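Local coordinates for glycoside Hydrolase Family 43_12 (Metagenome, PDB 7JVH), which probably hydrolyses glycosidic bonds of plant cell-wall polysaccharides such as arabinose- or xylose-containing hemicelluloses, at residues H127-K130 with F135-I138. Numbering follows the deposited sequence.
Sequences HYNK and FYMI
The carbonyl oxygen of His127 takes two donors from the opposing strand. Tyr136 N binds it at 3.1 Å, tilted 22° from the carbonyl plane. Phe135 CA adds a weaker CA-H...O contact at 3.4 Å. With the return bond from His127 N to Tyr136 O (3.0 Å), this makes His127 and Tyr136 a hydrogen-bonded antiparallel pair in a beta hairpin, the first two strands of one four-stranded blade in the five-bladed beta-propeller of family 43. Tyr128 and Phe135 form the adjacent non-hydrogen-bonded pair, their CA atoms 4.6 Å apart. On their face of the sheet the rings meet edge-to-face, planes at 54°: Tyr128 CD1 stands over the centre of the Phe135 ring, 3.5 Å above its plane. CG of Phe135 lies anti to its own carbonyl carbon (chi1 -69°), which brings the ring to Tyr128. Replacing Phe135 with an alanine would probably leave the Tyr128 edge without its aromatic face and deprive Tyr74 of its edge-to-face mate. The phenol of Tyr128 is hydrogen-bonded to Asp133 and that of Tyr136 to Asn132, tying both side chains to the turn. On the face that carries Tyr136, the edge of its ring meets Asn129 CB, 3.8 Å from Tyr136 CE1.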
loop_
_atom_site.group_PDB
_atom_site.type_symbol
_atom_site.label_atom_id
_atom_site.label_comp_id
_atom_site.label_asym_id
_atom_site.label_seq_id
_atom_site.Cartn_x
_atom_site.Cartn_y
_atom_site.Cartn_z
ATOM N N HIS A 127 13.421 10.892 2.118
ATOM C CA HIS A 127 14.681 11.331 2.700
ATOM C C HIS A 127 14.585 12.786 3.081
ATOM O O HIS A 127 13.866 13.541 2.452
ATOM C CB HIS A 127 15.826 11.191 1.693
ATOM C CG HIS A 127 16.065 9.788 1.250
ATOM N ND1 HIS A 127 16.931 8.957 1.923
ATOM C CD2 HIS A 127 15.617 9.077 0.181
ATOM C CE1 HIS A 127 16.966 7.777 1.324
ATOM N NE2 HIS A 127 16.198 7.831 0.252
ATOM N N TYR A 128 15.344 13.173 4.107
ATOM C CA TYR A 128 15.544 14.570 4.446
ATOM C C TYR A 128 17.024 14.899 4.360
ATOM O O TYR A 128 17.843 14.287 5.038
ATOM C CB TYR A 128 15.013 14.908 5.839
ATOM C CG TYR A 128 15.386 16.306 6.260
ATOM C CD1 TYR A 128 14.697 17.401 5.756
ATOM C CD2 TYR A 128 16.447 16.536 7.135
ATOM C CE1 TYR A 128 15.049 18.693 6.127
ATOM C CE2 TYR A 128 16.798 17.822 7.506
ATOM C CZ TYR A 128 16.101 18.893 6.997
ATOM O OH TYR A 128 16.439 20.164 7.368
ATOM N N ASN A 129 17.345 15.873 3.503
ATOM C CA ASN A 129 18.686 16.386 3.350
ATOM C C ASN A 129 18.855 17.597 4.257
ATOM O O ASN A 129 18.326 18.682 3.978
ATOM C CB ASN A 129 18.940 16.748 1.885
ATOM C CG ASN A 129 20.360 17.215 1.639
ATOM O OD1 ASN A 129 21.173 17.313 2.560
ATOM N ND2 ASN A 129 20.663 17.506 0.394
ATOM N N LYS A 130 19.587 17.394 5.359
ATOM C CA LYS A 130 19.813 18.437 6.356
ATOM C C LYS A 130 20.755 19.525 5.858
ATOM O O LYS A 130 20.767 20.632 6.395
ATOM C CB LYS A 130 20.334 17.822 7.661
ATOM C CG LYS A 130 21.758 17.317 7.588
ATOM C CD LYS A 130 22.128 16.555 8.852
ATOM C CE LYS A 130 23.494 15.915 8.709
ATOM N NZ LYS A 130 24.238 15.726 9.992
ATOM N N PHE A 135 13.334 17.963 1.405
ATOM C CA PHE A 135 12.790 16.604 1.360
ATOM C C PHE A 135 12.812 16.057 -0.078
ATOM O O PHE A 135 12.752 16.808 -1.049
ATOM C CB PHE A 135 11.370 16.572 1.929
ATOM C CG PHE A 135 11.297 16.809 3.419
ATOM C CD1 PHE A 135 11.276 18.108 3.941
ATOM C CD2 PHE A 135 11.237 15.740 4.302
ATOM C CE1 PHE A 135 11.207 18.323 5.304
ATOM C CE2 PHE A 135 11.167 15.949 5.668
ATOM C CZ PHE A 135 11.152 17.241 6.171
ATOM N N TYR A 136 12.884 14.726 -0.182
ATOM C CA TYR A 136 12.992 13.980 -1.434
ATOM C C TYR A 136 12.123 12.727 -1.339
ATOM O O TYR A 136 12.241 11.956 -0.390
ATOM C CB TYR A 136 14.445 13.558 -1.660
ATOM C CG TYR A 136 15.388 14.686 -2.002
ATOM C CD1 TYR A 136 16.057 15.402 -1.005
ATOM C CD2 TYR A 136 15.632 15.022 -3.326
ATOM C CE1 TYR A 136 16.919 16.431 -1.325
ATOM C CE2 TYR A 136 16.509 16.050 -3.664
ATOM C CZ TYR A 136 17.148 16.756 -2.657
ATOM O OH TYR A 136 18.017 17.771 -2.962
HETATM N N MSE A 137 11.236 12.542 -2.318
HETATM C CA MSE A 137 10.525 11.284 -2.486
HETATM C C MSE A 137 10.924 10.696 -3.838
HETATM O O MSE A 137 10.565 11.240 -4.882
HETATM C CB MSE A 137 9.011 11.517 -2.396
HETATM C CG MSE A 137 8.215 10.276 -2.056
HETATM SE SE MSE A 137 8.191 8.989 -3.522
HETATM C CE MSE A 137 9.317 7.624 -2.813
ATOM N N ILE A 138 11.683 9.596 -3.804
ATOM C CA ILE A 138 12.201 8.971 -5.011
ATOM C C ILE A 138 11.650 7.544 -5.188
ATOM O O ILE A 138 11.667 6.739 -4.266
ATOM C CB ILE A 138 13.752 8.977 -5.015
ATOM C CG1 ILE A 138 14.293 8.570 -6.383
ATOM C CG2 ILE A 138 14.316 8.063 -3.941
ATOM C CD1 ILE A 138 15.807 8.695 -6.489
#